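Local coordinates for protein tartronic semialdehyde reductase (Salmonella typhimurium, PDB 1YB4) that catalyses the NAD(P)-dependent interconversion of (R)-glycerate and 2-hydroxy-3-oxopropanoate (tartronate semialdehyde), as a tetrameric member of the HIBADH-related family, at residues Met95-Pro100 and Thr170-Asn175. Sequence-based numbering, arbitrary orientation.
Sequences MSSISP and TCKVAN
Ser97 and Lys172 join the Rossmann-type NAD-binding domain to the long helix 167-195 that leads into the C-terminal helical domain, the two-domain plan of the 3-hydroxyisobutyrate dehydrogenase relatives. The loop 95-100 leaves strand 90-94 and runs to helix 100-111. Its early part is held at Ser96, whose hydroxyl bonds to Asp94 and to the backbone O of Val66 on the sheet side, while its carbonyl receives the side-chain amide of Gln169 from helix 167-195. At Ser97 the CB points to the helix, and a chi1 of -71° puts OG beside its own backbone N, where Lys172 NZ donates a short hydrogen bond of 2.6 Å to OG and a second bond to the carbonyl of Val122. The lysine leaves the helix with CG anti to the backbone N (chi1 176°) and then bends at chi2 and chi4; the bends lead the chain past the serine oxygen and bring NZ back onto it, CG passing 3.6 Å from Ser97 OG. Lys172 is the predicted active-site residue, and the bond to Ser97 probably helps to orient its amine. Farther on, Ser99 occupies the N-cap of helix 100-111. Pro100, in the first turn, brings its ring against helix 167-195: CG meets Val173 CG2 at 4.0 Å, the two side chains crossing at about a right angle. Thr170 OG1, hydrogen-bonded to the carbonyl of Gly166 one turn back, rests 3.5 Å from Pro100 CB.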
loop_
_atom_site.group_PDB
_atom_site.type_symbol
_atom_site.label_atom_id
_atom_site.label_comp_id
_atom_site.label_asym_id
_atom_site.label_seq_id
_atom_site.Cartn_x
_atom_site.Cartn_y
_atom_site.Cartn_z
HETATM N N MSE A 95 -28.589 -15.465 -7.711
HETATM C CA MSE A 95 -28.336 -14.089 -8.072
HETATM C C MSE A 95 -27.637 -13.330 -6.958
HETATM O O MSE A 95 -27.470 -12.110 -7.034
HETATM C CB MSE A 95 -29.644 -13.427 -8.487
HETATM C CG MSE A 95 -30.205 -14.062 -9.753
HETATM SE SE MSE A 95 -31.751 -13.183 -10.500
HETATM C CE MSE A 95 -30.872 -11.786 -11.531
ATOM N N SER A 96 -27.205 -14.077 -5.941
ATOM C CA SER A 96 -26.475 -13.510 -4.812
ATOM C C SER A 96 -25.053 -13.233 -5.275
ATOM O O SER A 96 -24.613 -13.766 -6.295
ATOM C CB SER A 96 -26.382 -14.506 -3.651
ATOM O OG SER A 96 -27.625 -15.091 -3.318
ATOM N N SER A 97 -24.339 -12.392 -4.536
ATOM C CA SER A 97 -22.940 -12.124 -4.852
ATOM C C SER A 97 -22.157 -12.920 -3.817
ATOM O O SER A 97 -22.039 -12.518 -2.656
ATOM C CB SER A 97 -22.605 -10.633 -4.732
ATOM O OG SER A 97 -23.209 -9.897 -5.768
ATOM N N ILE A 98 -21.653 -14.069 -4.238
ATOM C CA ILE A 98 -20.900 -14.924 -3.339
ATOM C C ILE A 98 -19.557 -15.275 -3.959
ATOM O O ILE A 98 -19.161 -14.705 -4.978
ATOM C CB ILE A 98 -21.678 -16.231 -3.018
ATOM C CG1 ILE A 98 -21.654 -17.179 -4.218
ATOM C CG2 ILE A 98 -23.121 -15.897 -2.684
ATOM C CD1 ILE A 98 -22.441 -18.474 -3.995
ATOM N N SER A 99 -18.884 -16.241 -3.349
ATOM C CA SER A 99 -17.575 -16.671 -3.784
ATOM C C SER A 99 -17.523 -17.377 -5.120
ATOM O O SER A 99 -18.235 -18.351 -5.345
ATOM C CB SER A 99 -16.952 -17.572 -2.726
ATOM O OG SER A 99 -15.848 -18.271 -3.269
ATOM N N PRO A 100 -16.658 -16.893 -6.023
ATOM C CA PRO A 100 -16.478 -17.465 -7.361
ATOM C C PRO A 100 -16.044 -18.934 -7.316
ATOM O O PRO A 100 -16.615 -19.771 -8.012
ATOM C CB PRO A 100 -15.416 -16.555 -7.979
ATOM C CG PRO A 100 -15.721 -15.217 -7.327
ATOM C CD PRO A 100 -15.923 -15.619 -5.894
ATOM N N THR A 170 -17.295 -14.117 -10.851
ATOM C CA THR A 170 -16.008 -13.516 -11.091
ATOM C C THR A 170 -16.174 -12.150 -11.739
ATOM O O THR A 170 -15.382 -11.228 -11.480
ATOM C CB THR A 170 -15.148 -14.407 -11.978
ATOM O OG1 THR A 170 -14.845 -15.622 -11.278
ATOM C CG2 THR A 170 -13.856 -13.672 -12.372
ATOM N N CYS A 171 -17.214 -12.009 -12.558
ATOM C CA CYS A 171 -17.461 -10.747 -13.249
ATOM C C CYS A 171 -17.912 -9.672 -12.261
ATOM O O CYS A 171 -17.500 -8.517 -12.344
ATOM C CB CYS A 171 -18.512 -10.943 -14.333
ATOM S SG CYS A 171 -18.651 -9.551 -15.469
ATOM N N LYS A 172 -18.763 -10.055 -11.318
ATOM C CA LYS A 172 -19.233 -9.105 -10.322
ATOM C C LYS A 172 -18.056 -8.618 -9.465
ATOM O O LYS A 172 -17.918 -7.421 -9.237
ATOM C CB LYS A 172 -20.294 -9.755 -9.429
ATOM C CG LYS A 172 -20.788 -8.874 -8.279
ATOM C CD LYS A 172 -21.451 -7.610 -8.788
ATOM C CE LYS A 172 -21.941 -6.747 -7.637
ATOM N NZ LYS A 172 -22.799 -7.537 -6.703
ATOM N N VAL A 173 -17.211 -9.534 -8.992
ATOM C CA VAL A 173 -16.083 -9.140 -8.147
ATOM C C VAL A 173 -15.201 -8.145 -8.866
ATOM O O VAL A 173 -14.777 -7.147 -8.280
ATOM C CB VAL A 173 -15.221 -10.346 -7.721
ATOM C CG1 VAL A 173 -13.973 -9.867 -6.989
ATOM C CG2 VAL A 173 -16.012 -11.244 -6.809
ATOM N N ALA A 174 -14.939 -8.421 -10.143
ATOM C CA ALA A 174 -14.107 -7.554 -10.973
ATOM C C ALA A 174 -14.717 -6.155 -11.055
ATOM O O ALA A 174 -14.004 -5.153 -11.030
ATOM C CB ALA A 174 -13.953 -8.156 -12.371
ATOM N N ASN A 175 -16.041 -6.103 -11.150
ATOM C CA ASN A 175 -16.774 -4.844 -11.211
ATOM C C ASN A 175 -16.525 -4.056 -9.915
ATOM O O ASN A 175 -16.132 -2.879 -9.942
ATOM C CB ASN A 175 -18.282 -5.129 -11.388
ATOM C CG ASN A 175 -19.111 -3.860 -11.645
ATOM O OD1 ASN A 175 -19.532 -3.161 -10.713
ATOM N ND2 ASN A 175 -19.340 -3.556 -12.920
#